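Aspartate-semialdehyde dehydrogenase (Vibrio cholerae, PDB 2R00) catalyses the NADPH-dependent reductive dephosphorylation of L-aspartyl-4-phosphate to L-aspartate-semialdehyde, a step toward lysine, methionine and threonine. Local coordinates at residues V66-S72 / G89-N95; S78-P83 / D94-F99; E246-T252 / S305-V311; N128-I134 / G319-A324. All coordinates share one frame; numbering follows the deposited sequence.

Contact 1: residues V66-S72 / G89-N95; sequences VHIALFS and GVVVIDN
Val92 CG1 sits over the centre of the Phe71 ring. Val92 CG1 lies 3.7 Å from the centroid of the Phe71 ring, 12° off its normal, a CH-pi contact. The methyl is placed there because CG1 is anti to the Val92 backbone N (chi1 180°), which swings it along the sheet toward the ring. Asp94 OD1 approaches the same residue near its root, 3.2 Å from Phe71 CB. The ring and the carboxylate planes are 74° apart. That oxygen is also bound by Ser78, from the helix that packs on this face. Before the strand pairing begins, Val90 reaches across with both branches. Its CG1 meets Ala69 CB, and Val90 CG2 meets Val66 CG2 at 3.7 Å.

The other face carries Ile68, Leu70, Val91 and Ile93. Leu70 and Ile93 lie side by side and point the same way, with Leu70 CD2 3.9 Å from Ile93 CD1. The same methyl, Ile93 CD1, crosses to Ile68 CG2 at 3.8 Å. Leu331 and Ala328 of helix 316-335 close over this side.

Five backbone hydrogen bonds join the strands, from Val91 N to His67 O at one end to Asn95 N to Phe71 O at the other. A water donates to both His67 O and Gly89 O beyond the first of them. Gly89 has positive phi and ends the preceding helix in a Schellman motif. The two strands are parallel neighbours, linked by helix 75-87 in a beta-alpha-beta unit of the Rossmann-type nucleotide-binding domain.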
# COMPACT_ATOMS: atom_id res chain seq x y z
N VAL A 66 -5.77 22.71 -37.81
CA VAL A 66 -6.02 22.73 -36.35
C VAL A 66 -5.10 23.65 -35.56
O VAL A 66 -3.96 23.91 -35.96
CB VAL A 66 -6.03 21.31 -35.72
CG1 VAL A 66 -7.24 20.51 -36.20
CG2 VAL A 66 -4.77 20.55 -36.02
N HIS A 67 -5.61 24.13 -34.43
CA HIS A 67 -4.85 24.95 -33.50
C HIS A 67 -4.14 24.09 -32.45
O HIS A 67 -3.02 24.37 -32.06
CB HIS A 67 -5.77 25.94 -32.78
CG HIS A 67 -6.42 26.93 -33.70
ND1 HIS A 67 -7.68 26.73 -34.24
CD2 HIS A 67 -6.00 28.13 -34.16
CE1 HIS A 67 -8.00 27.76 -34.99
NE2 HIS A 67 -7.00 28.63 -34.96
N ILE A 68 -4.84 23.05 -32.00
CA ILE A 68 -4.40 22.22 -30.87
C ILE A 68 -4.71 20.76 -31.16
O ILE A 68 -5.76 20.43 -31.73
CB ILE A 68 -5.09 22.65 -29.54
CG1 ILE A 68 -4.69 24.08 -29.15
CG2 ILE A 68 -4.77 21.67 -28.38
CD1 ILE A 68 -5.64 24.73 -28.16
N ALA A 69 -3.79 19.88 -30.78
CA ALA A 69 -4.05 18.45 -30.92
C ALA A 69 -3.81 17.77 -29.59
O ALA A 69 -2.87 18.11 -28.88
CB ALA A 69 -3.16 17.84 -32.00
N LEU A 70 -4.69 16.83 -29.24
CA LEU A 70 -4.51 15.96 -28.09
C LEU A 70 -4.10 14.59 -28.61
O LEU A 70 -4.84 13.98 -29.38
CB LEU A 70 -5.81 15.86 -27.26
CG LEU A 70 -6.64 17.10 -26.94
CD1 LEU A 70 -7.94 16.73 -26.20
CD2 LEU A 70 -5.86 18.12 -26.12
N PHE A 71 -2.92 14.13 -28.20
CA PHE A 71 -2.39 12.84 -28.67
C PHE A 71 -2.53 11.79 -27.59
O PHE A 71 -2.12 12.00 -26.44
CB PHE A 71 -0.89 12.97 -29.00
CG PHE A 71 -0.57 13.52 -30.38
CD1 PHE A 71 -1.41 14.43 -31.03
CD2 PHE A 71 0.62 13.15 -31.01
CE1 PHE A 71 -1.08 14.93 -32.30
CE2 PHE A 71 0.96 13.64 -32.28
CZ PHE A 71 0.11 14.54 -32.92
N SER A 72 -3.10 10.64 -27.93
CA SER A 72 -3.09 9.50 -27.01
C SER A 72 -3.11 8.18 -27.76
O SER A 72 -3.99 7.35 -27.54
CB SER A 72 -4.25 9.58 -26.01
OG SER A 72 -4.07 8.64 -24.96
N GLY A 89 2.56 24.13 -36.99
CA GLY A 89 2.09 25.22 -36.13
C GLY A 89 0.99 24.81 -35.16
O GLY A 89 0.39 25.67 -34.51
N VAL A 90 0.72 23.51 -35.05
CA VAL A 90 -0.21 22.96 -34.06
C VAL A 90 0.48 22.86 -32.68
O VAL A 90 1.66 22.52 -32.59
CB VAL A 90 -0.70 21.54 -34.47
CG1 VAL A 90 -1.81 21.04 -33.56
CG2 VAL A 90 -1.15 21.52 -35.92
N VAL A 91 -0.26 23.16 -31.60
CA VAL A 91 0.24 22.90 -30.26
C VAL A 91 -0.27 21.54 -29.79
O VAL A 91 -1.49 21.31 -29.70
CB VAL A 91 -0.11 24.03 -29.24
CG1 VAL A 91 0.57 23.77 -27.88
CG2 VAL A 91 0.33 25.38 -29.78
N VAL A 92 0.67 20.63 -29.54
CA VAL A 92 0.35 19.24 -29.21
C VAL A 92 0.36 19.06 -27.70
O VAL A 92 1.32 19.42 -27.03
CB VAL A 92 1.35 18.25 -29.87
CG1 VAL A 92 1.01 16.80 -29.52
CG2 VAL A 92 1.39 18.45 -31.39
N ILE A 93 -0.73 18.53 -27.17
CA ILE A 93 -0.78 18.12 -25.77
C ILE A 93 -0.68 16.59 -25.78
O ILE A 93 -1.55 15.92 -26.32
CB ILE A 93 -2.06 18.65 -25.04
CG1 ILE A 93 -2.01 20.19 -24.96
CG2 ILE A 93 -2.18 18.02 -23.65
CD1 ILE A 93 -3.37 20.89 -24.97
N ASP A 94 0.42 16.08 -25.24
CA ASP A 94 0.81 14.69 -25.47
C ASP A 94 0.58 13.80 -24.27
O ASP A 94 1.27 13.92 -23.26
CB ASP A 94 2.28 14.59 -25.89
CG ASP A 94 2.61 13.23 -26.44
OD1 ASP A 94 1.83 12.75 -27.30
OD2 ASP A 94 3.63 12.63 -26.03
N ASN A 95 -0.36 12.88 -24.40
CA ASN A 95 -0.62 11.93 -23.33
C ASN A 95 0.13 10.62 -23.54
O ASN A 95 -0.48 9.55 -23.66
CB ASN A 95 -2.12 11.69 -23.16
CG ASN A 95 -2.44 10.79 -21.98
OD1 ASN A 95 -2.06 11.08 -20.85
ND2 ASN A 95 -3.09 9.68 -22.25
O HOH W 1 -1.57 26.57 -33.03

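Contact 2: residues S78-P83 / D94-F99; sequences SAKWAP and DNTSHF
Ser78 turns OG anti to its carbonyl carbon (chi1 -80°), and Asp94 extends CG anti to its backbone N (chi1 -167°). The hydroxyl and the carboxylate therefore meet between helix 75-87 and the loop that follows strand 91-94. This is the second half of a Rossmann-type beta-alpha-beta unit, where the helix is tied to the C-terminal end of the next strand. Ser78 OG donates to Asp94 OD1; the modelled 2.5 Å is very short, so the exact length is doubtful. The other oxygen, Asp94 OD2, accepts from Thr96 OG1 at 2.7 Å, on the syn side but 30° out of the carboxylate plane. Each carboxylate oxygen thus has a hydroxyl partner, which probably limits its rotation. Thr96 OG1 in turn accepts from His98 N at 3.0 Å, an ST turn that shapes the loop. Thr96 CG2 also packs on Ser78 OG.

Farther along the helix the contact becomes apolar. Ala82 CB touches Phe99 CE2 at 3.6 Å. Pro83 CD comes to the edge of the same ring. Ser78 O also lies at the ring edge, near its plane. Arg100, a probable phosphate-binding residue, follows Phe99 directly in the chain. The outer end of the contact is made by Ala79 CB, which lies over the centre of the His98 imidazole, 3.6 Å from the centroid of the His98 ring and 13° off its normal.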
# COMPACT_ATOMS: atom_id res chain seq x y z
N SER A 78 3.58 9.21 -31.11
CA SER A 78 3.85 10.61 -30.73
C SER A 78 5.25 11.06 -31.14
O SER A 78 5.44 12.18 -31.62
CB SER A 78 3.67 10.80 -29.22
OG SER A 78 2.30 10.93 -28.91
N ALA A 79 6.23 10.19 -30.93
CA ALA A 79 7.62 10.44 -31.36
C ALA A 79 7.70 10.83 -32.84
O ALA A 79 8.43 11.76 -33.20
CB ALA A 79 8.47 9.20 -31.10
N LYS A 80 6.99 10.09 -33.67
CA LYS A 80 6.89 10.32 -35.12
C LYS A 80 6.04 11.55 -35.46
O LYS A 80 6.51 12.47 -36.14
CB LYS A 80 6.30 9.07 -35.80
CG LYS A 80 6.17 9.16 -37.33
CD LYS A 80 5.97 7.77 -37.94
CE LYS A 80 5.81 7.84 -39.46
NZ LYS A 80 6.03 6.51 -40.10
N TRP A 81 4.80 11.57 -34.96
CA TRP A 81 3.80 12.55 -35.40
C TRP A 81 3.75 13.92 -34.71
O TRP A 81 3.35 14.90 -35.34
CB TRP A 81 2.41 11.90 -35.42
CG TRP A 81 2.27 10.95 -36.54
CD1 TRP A 81 2.24 9.60 -36.47
CD2 TRP A 81 2.19 11.29 -37.93
NE1 TRP A 81 2.12 9.06 -37.72
CE2 TRP A 81 2.09 10.07 -38.64
CE3 TRP A 81 2.16 12.50 -38.64
CZ2 TRP A 81 1.98 10.02 -40.05
CZ3 TRP A 81 2.05 12.45 -40.04
CH2 TRP A 81 1.97 11.22 -40.72
N ALA A 82 4.14 13.99 -33.44
CA ALA A 82 4.09 15.28 -32.75
C ALA A 82 5.02 16.33 -33.34
O ALA A 82 4.64 17.50 -33.42
CB ALA A 82 4.31 15.14 -31.24
N PRO A 83 6.27 15.95 -33.69
CA PRO A 83 7.09 16.92 -34.41
C PRO A 83 6.46 17.46 -35.71
O PRO A 83 6.64 18.63 -36.04
CB PRO A 83 8.37 16.13 -34.73
CG PRO A 83 8.46 15.12 -33.61
CD PRO A 83 7.01 14.70 -33.43
N ASP A 94 0.42 16.08 -25.24
CA ASP A 94 0.81 14.69 -25.47
C ASP A 94 0.58 13.80 -24.27
O ASP A 94 1.27 13.92 -23.26
CB ASP A 94 2.28 14.59 -25.89
CG ASP A 94 2.61 13.23 -26.44
OD1 ASP A 94 1.83 12.75 -27.30
OD2 ASP A 94 3.63 12.63 -26.03
N ASN A 95 -0.36 12.88 -24.40
CA ASN A 95 -0.62 11.93 -23.33
C ASN A 95 0.13 10.62 -23.54
O ASN A 95 -0.48 9.55 -23.66
CB ASN A 95 -2.12 11.69 -23.16
CG ASN A 95 -2.44 10.79 -21.98
OD1 ASN A 95 -2.06 11.08 -20.85
ND2 ASN A 95 -3.09 9.68 -22.25
N THR A 96 1.46 10.73 -23.63
CA THR A 96 2.35 9.56 -23.60
C THR A 96 3.55 9.88 -22.71
O THR A 96 3.71 11.02 -22.25
CB THR A 96 2.85 9.13 -25.03
OG1 THR A 96 3.93 9.97 -25.46
CG2 THR A 96 1.74 9.22 -26.06
N SER A 97 4.40 8.88 -22.48
CA SER A 97 5.65 9.14 -21.76
C SER A 97 6.71 9.80 -22.65
O SER A 97 7.71 10.32 -22.14
CB SER A 97 6.22 7.84 -21.19
OG SER A 97 6.44 6.92 -22.24
N HIS A 98 6.50 9.81 -23.96
CA HIS A 98 7.61 10.18 -24.87
C HIS A 98 8.30 11.51 -24.58
O HIS A 98 9.53 11.55 -24.49
CB HIS A 98 7.26 10.06 -26.37
CG HIS A 98 8.45 10.31 -27.26
ND1 HIS A 98 9.48 9.40 -27.39
CD2 HIS A 98 8.79 11.38 -28.01
CE1 HIS A 98 10.41 9.91 -28.17
NE2 HIS A 98 10.02 11.11 -28.57
N PHE A 99 7.53 12.59 -24.43
CA PHE A 99 8.12 13.94 -24.25
C PHE A 99 8.18 14.46 -22.82
O PHE A 99 8.59 15.60 -22.59
CB PHE A 99 7.40 14.98 -25.10
CG PHE A 99 7.51 14.75 -26.57
CD1 PHE A 99 8.67 15.08 -27.24
CD2 PHE A 99 6.44 14.23 -27.28
CE1 PHE A 99 8.78 14.86 -28.62
CE2 PHE A 99 6.53 14.02 -28.66
CZ PHE A 99 7.70 14.33 -29.33

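Contact 3: residues E246-T252 / S305-V311; sequences EAVHVET and SGINLWV
Val248 and Val250 meet Leu309, Val311 and Ile307 on the buried face of two antiparallel strands. Val250 and Ile307 lie side by side, pointing the same way, with Val250 CG2 3.8 Å from Ile307 CB. That methyl is turned over the partner strand because it stands between the backbone N and the carbonyl carbon of Val250 (chi1 -59° for CG1). Val248 CB packs on Leu309 CD2, and Val248 CG2 on Val311 CG2. Glu246 runs alongside Val311 on this face. Its chain is extended past CG and leads toward helix 131-147.

On the opposite face, Ala247 CB rests over the Trp310 ring, toward its rim. Ala247 CB is 3.7 Å from the centroid of the six-membered ring of Trp310, a CH-pi contact. Arg296 makes a cation-pi contact with the same tryptophan.

Seven backbone hydrogen bonds hold the strands, including both bonds of the Val248-Leu309 and Val250-Ile307 pairs. On the face of Ala247 and Trp310, further along the strands, His249 ND1 donates to Asn308 OD1 at 3.0 Å. The oxygen lies in the imidazole plane, but the donor stands 46° out of the amide plane. Asn308 ND2 bonds to Asp300, which helps hold the amide. His249 NE2 gives a weak bond to Glu251 OE2, and Ser305 OG a weak one to Glu251 OE1. Arg151 of the second subunit packs on His249 and makes a long, weak ion pair with Glu251. The strands are central neighbours in the mixed sheet of the C-terminal dimerisation domain, with one face toward the partner subunit.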
# COMPACT_ATOMS: atom_id res chain seq x y z
N GLU A 246 -2.93 5.10 -4.51
CA GLU A 246 -1.60 5.44 -4.01
C GLU A 246 -1.66 5.66 -2.52
O GLU A 246 -2.57 6.30 -2.04
CB GLU A 246 -1.09 6.73 -4.63
CG GLU A 246 -1.14 6.75 -6.12
CD GLU A 246 -0.71 8.07 -6.66
OE1 GLU A 246 -0.97 9.11 -6.03
OE2 GLU A 246 -0.11 8.05 -7.73
N ALA A 247 -0.67 5.14 -1.81
CA ALA A 247 -0.46 5.44 -0.39
C ALA A 247 0.71 6.42 -0.34
O ALA A 247 1.77 6.15 -0.93
CB ALA A 247 -0.12 4.17 0.38
N VAL A 248 0.51 7.55 0.33
CA VAL A 248 1.51 8.63 0.31
C VAL A 248 1.96 9.00 1.71
O VAL A 248 1.13 9.30 2.58
CB VAL A 248 0.99 9.94 -0.39
CG1 VAL A 248 2.13 10.94 -0.59
CG2 VAL A 248 0.32 9.62 -1.72
N HIS A 249 3.27 8.96 1.93
CA HIS A 249 3.85 9.55 3.12
C HIS A 249 4.72 10.74 2.72
O HIS A 249 5.56 10.61 1.82
CB HIS A 249 4.69 8.54 3.91
CG HIS A 249 5.42 9.16 5.07
ND1 HIS A 249 4.83 9.36 6.30
CD2 HIS A 249 6.67 9.65 5.17
CE1 HIS A 249 5.70 9.93 7.11
NE2 HIS A 249 6.82 10.12 6.45
N VAL A 250 4.52 11.87 3.39
CA VAL A 250 5.34 13.06 3.15
C VAL A 250 6.03 13.56 4.42
O VAL A 250 5.44 13.64 5.50
CB VAL A 250 4.56 14.21 2.43
CG1 VAL A 250 4.04 13.72 1.08
CG2 VAL A 250 3.42 14.73 3.26
N GLU A 251 7.31 13.86 4.27
CA GLU A 251 8.10 14.49 5.30
C GLU A 251 8.09 15.98 4.95
O GLU A 251 8.60 16.38 3.90
CB GLU A 251 9.51 13.91 5.27
CG GLU A 251 10.32 14.08 6.52
CD GLU A 251 9.71 13.40 7.74
OE1 GLU A 251 9.81 14.00 8.81
OE2 GLU A 251 9.14 12.29 7.64
N THR A 252 7.44 16.78 5.80
CA THR A 252 7.28 18.22 5.54
C THR A 252 8.44 19.01 6.16
O THR A 252 9.20 18.48 6.98
CB THR A 252 5.92 18.74 6.06
OG1 THR A 252 5.84 18.55 7.47
CG2 THR A 252 4.77 18.00 5.39
N SER A 305 5.52 16.54 11.47
CA SER A 305 6.13 16.82 10.17
C SER A 305 6.09 15.57 9.26
O SER A 305 6.70 15.53 8.18
CB SER A 305 7.52 17.45 10.31
OG SER A 305 8.48 16.53 10.80
N GLY A 306 5.36 14.55 9.72
CA GLY A 306 5.02 13.40 8.89
C GLY A 306 3.52 13.36 8.65
O GLY A 306 2.73 13.33 9.60
N ILE A 307 3.13 13.37 7.38
CA ILE A 307 1.72 13.31 6.99
C ILE A 307 1.48 12.12 6.05
O ILE A 307 2.29 11.85 5.15
CB ILE A 307 1.23 14.67 6.39
CG1 ILE A 307 0.67 15.57 7.49
CG2 ILE A 307 0.14 14.48 5.32
CD1 ILE A 307 -0.80 15.24 7.89
N ASN A 308 0.38 11.42 6.29
CA ASN A 308 -0.02 10.24 5.53
C ASN A 308 -1.40 10.45 4.92
O ASN A 308 -2.28 11.02 5.55
CB ASN A 308 -0.07 9.01 6.44
CG ASN A 308 1.27 8.69 7.06
OD1 ASN A 308 2.12 8.06 6.43
ND2 ASN A 308 1.47 9.12 8.30
N LEU A 309 -1.58 9.96 3.70
CA LEU A 309 -2.87 10.00 3.01
C LEU A 309 -2.87 8.96 1.90
O LEU A 309 -1.81 8.54 1.44
CB LEU A 309 -3.15 11.40 2.42
CG LEU A 309 -2.17 11.94 1.37
CD1 LEU A 309 -2.89 12.84 0.40
CD2 LEU A 309 -1.00 12.65 2.00
N TRP A 310 -4.07 8.54 1.50
CA TRP A 310 -4.27 7.70 0.34
C TRP A 310 -5.05 8.46 -0.71
O TRP A 310 -5.93 9.26 -0.38
CB TRP A 310 -5.02 6.42 0.71
CG TRP A 310 -4.15 5.39 1.39
CD1 TRP A 310 -3.45 5.54 2.56
CD2 TRP A 310 -3.91 4.04 0.96
NE1 TRP A 310 -2.78 4.38 2.87
CE2 TRP A 310 -3.05 3.44 1.91
CE3 TRP A 310 -4.32 3.29 -0.15
CZ2 TRP A 310 -2.61 2.12 1.79
CZ3 TRP A 310 -3.88 1.98 -0.27
CH2 TRP A 310 -3.04 1.41 0.70
N VAL A 311 -4.71 8.22 -1.97
CA VAL A 311 -5.28 8.95 -3.09
C VAL A 311 -5.76 7.92 -4.09
O VAL A 311 -5.02 6.99 -4.42
CB VAL A 311 -4.21 9.88 -3.75
CG1 VAL A 311 -4.83 10.72 -4.85
CG2 VAL A 311 -3.55 10.76 -2.72
O HOH W 2 0.82 6.22 4.06

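Contact 4: residues N128-I134 / G319-A324; sequences NPNCSTI and GAATNA
Gly319 opens the packing against Cys131, the catalytic residue that forms the acyl-thioester intermediate. Gly319 CA is 4.4 Å from Cys131 SG. Ala320 comes next, with Ala320 N 4.2 Å from Cys131 SG and its CA near Ile134 CD1. Asn128 also reaches this turn, its side chain lying beside the Ala320 carbonyl.

One turn on, Asn323 carries much of the contact. Its CG is anti to the backbone N (chi1 -162°), which sends the amide toward the 128-134 segment. Ile134 comes at it from the opposite direction, with Ile134 CD1 3.7 Å from Asn323 CB. Asn323 and Asn128 slide past each other with amide planes 42° apart. The Pro129 ring crosses the Asn323 side chain at about a right angle, with Pro129 CD 3.6 Å from Asn323 ND2. That nitrogen is satisfied by the Val108 carbonyl. Ala324 CB ends the contact against the Asn128 amide.

Asn130 caps the helix of Cys131 through Asn130 OD1 and Ser132 N, 3.1 Å apart. The nucleophile Cys131 thus begins a capped helix, with its sulfur packed beside the Gly319-Ala320 backbone.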
# COMPACT_ATOMS: atom_id res chain seq x y z
N ASN A 128 1.57 15.66 -21.04
CA ASN A 128 0.59 15.29 -20.02
C ASN A 128 1.27 14.26 -19.14
O ASN A 128 1.82 13.30 -19.67
CB ASN A 128 -0.65 14.67 -20.70
CG ASN A 128 -1.93 14.74 -19.85
OD1 ASN A 128 -2.66 13.74 -19.70
ND2 ASN A 128 -2.25 15.93 -19.35
N PRO A 129 1.28 14.45 -17.80
CA PRO A 129 1.95 13.46 -16.95
C PRO A 129 1.17 12.16 -16.78
O PRO A 129 0.02 12.04 -17.21
CB PRO A 129 2.09 14.18 -15.59
CG PRO A 129 1.74 15.62 -15.83
CD PRO A 129 0.75 15.57 -17.00
N ASN A 130 1.83 11.20 -16.14
CA ASN A 130 1.24 9.94 -15.76
C ASN A 130 0.11 10.19 -14.76
O ASN A 130 0.25 11.05 -13.88
CB ASN A 130 2.34 9.08 -15.12
CG ASN A 130 1.97 7.62 -15.05
OD1 ASN A 130 1.10 7.24 -14.28
ND2 ASN A 130 2.64 6.80 -15.85
N CYS A 131 -1.01 9.48 -14.89
CA CYS A 131 -2.16 9.65 -13.96
C CYS A 131 -1.75 9.48 -12.50
O CYS A 131 -2.23 10.21 -11.64
CB CYS A 131 -3.35 8.75 -14.30
SG CYS A 131 -4.96 9.22 -13.46
N SER A 132 -0.83 8.54 -12.23
CA SER A 132 -0.24 8.39 -10.90
C SER A 132 0.36 9.69 -10.36
O SER A 132 0.15 10.05 -9.20
CB SER A 132 0.85 7.33 -10.92
OG SER A 132 0.32 6.04 -10.73
N THR A 133 1.13 10.37 -11.21
CA THR A 133 1.79 11.62 -10.85
C THR A 133 0.78 12.77 -10.74
O THR A 133 0.87 13.58 -9.82
CB THR A 133 2.87 12.01 -11.88
OG1 THR A 133 3.73 10.89 -12.12
CG2 THR A 133 3.70 13.20 -11.38
N ILE A 134 -0.16 12.83 -11.67
CA ILE A 134 -1.26 13.79 -11.60
C ILE A 134 -2.00 13.68 -10.25
O ILE A 134 -2.09 14.66 -9.51
CB ILE A 134 -2.26 13.62 -12.77
CG1 ILE A 134 -1.57 13.87 -14.11
CG2 ILE A 134 -3.48 14.56 -12.59
CD1 ILE A 134 -2.40 13.46 -15.33
N GLY A 319 -9.20 10.82 -15.66
CA GLY A 319 -8.23 11.69 -14.99
C GLY A 319 -7.19 12.22 -15.96
O GLY A 319 -6.93 13.42 -16.02
N ALA A 320 -6.60 11.31 -16.74
CA ALA A 320 -5.63 11.66 -17.78
C ALA A 320 -6.23 12.60 -18.83
O ALA A 320 -5.63 13.62 -19.19
CB ALA A 320 -5.12 10.40 -18.44
N ALA A 321 -7.43 12.25 -19.31
CA ALA A 321 -8.09 13.01 -20.36
C ALA A 321 -8.44 14.42 -19.88
O ALA A 321 -8.22 15.39 -20.59
CB ALA A 321 -9.33 12.28 -20.83
N THR A 322 -8.97 14.50 -18.66
CA THR A 322 -9.34 15.78 -18.05
C THR A 322 -8.13 16.69 -17.83
O THR A 322 -8.22 17.90 -18.07
CB THR A 322 -10.07 15.54 -16.72
OG1 THR A 322 -11.27 14.78 -16.98
CG2 THR A 322 -10.43 16.86 -16.03
N ASN A 323 -7.01 16.13 -17.38
CA ASN A 323 -5.81 16.94 -17.19
C ASN A 323 -5.39 17.61 -18.50
O ASN A 323 -5.09 18.82 -18.53
CB ASN A 323 -4.65 16.11 -16.62
CG ASN A 323 -3.55 16.96 -16.02
OD1 ASN A 323 -3.69 17.47 -14.91
ND2 ASN A 323 -2.46 17.14 -16.76
N ALA A 324 -5.41 16.82 -19.57
CA ALA A 324 -5.10 17.25 -20.94
C ALA A 324 -6.01 18.37 -21.42
O ALA A 324 -5.55 19.34 -22.01
CB ALA A 324 -5.20 16.06 -21.89

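In the fold
Contacts 1 and 2 share Asp94 and Asn95, and their centres are 10 Å apart. The Phe71 ring of contact 1 packs on Ser78, Trp81 and Ala82 of contact 2. Contact 4 lies close to the centre of the chain, about 15 Å from the centres of both. Asp94 O and Asn128 N, 2.8 Å apart, probably hydrogen-bond and join the nucleotide-binding sheet to the loop before Cys131. Contact 3 is in the dimerisation domain, about 34 Å from contact 1 between centres. It reaches the active site through Glu246, whose side chain is about 7 Å from that of Cys131 and about 3 Å from that of His244, the probable proton acceptor.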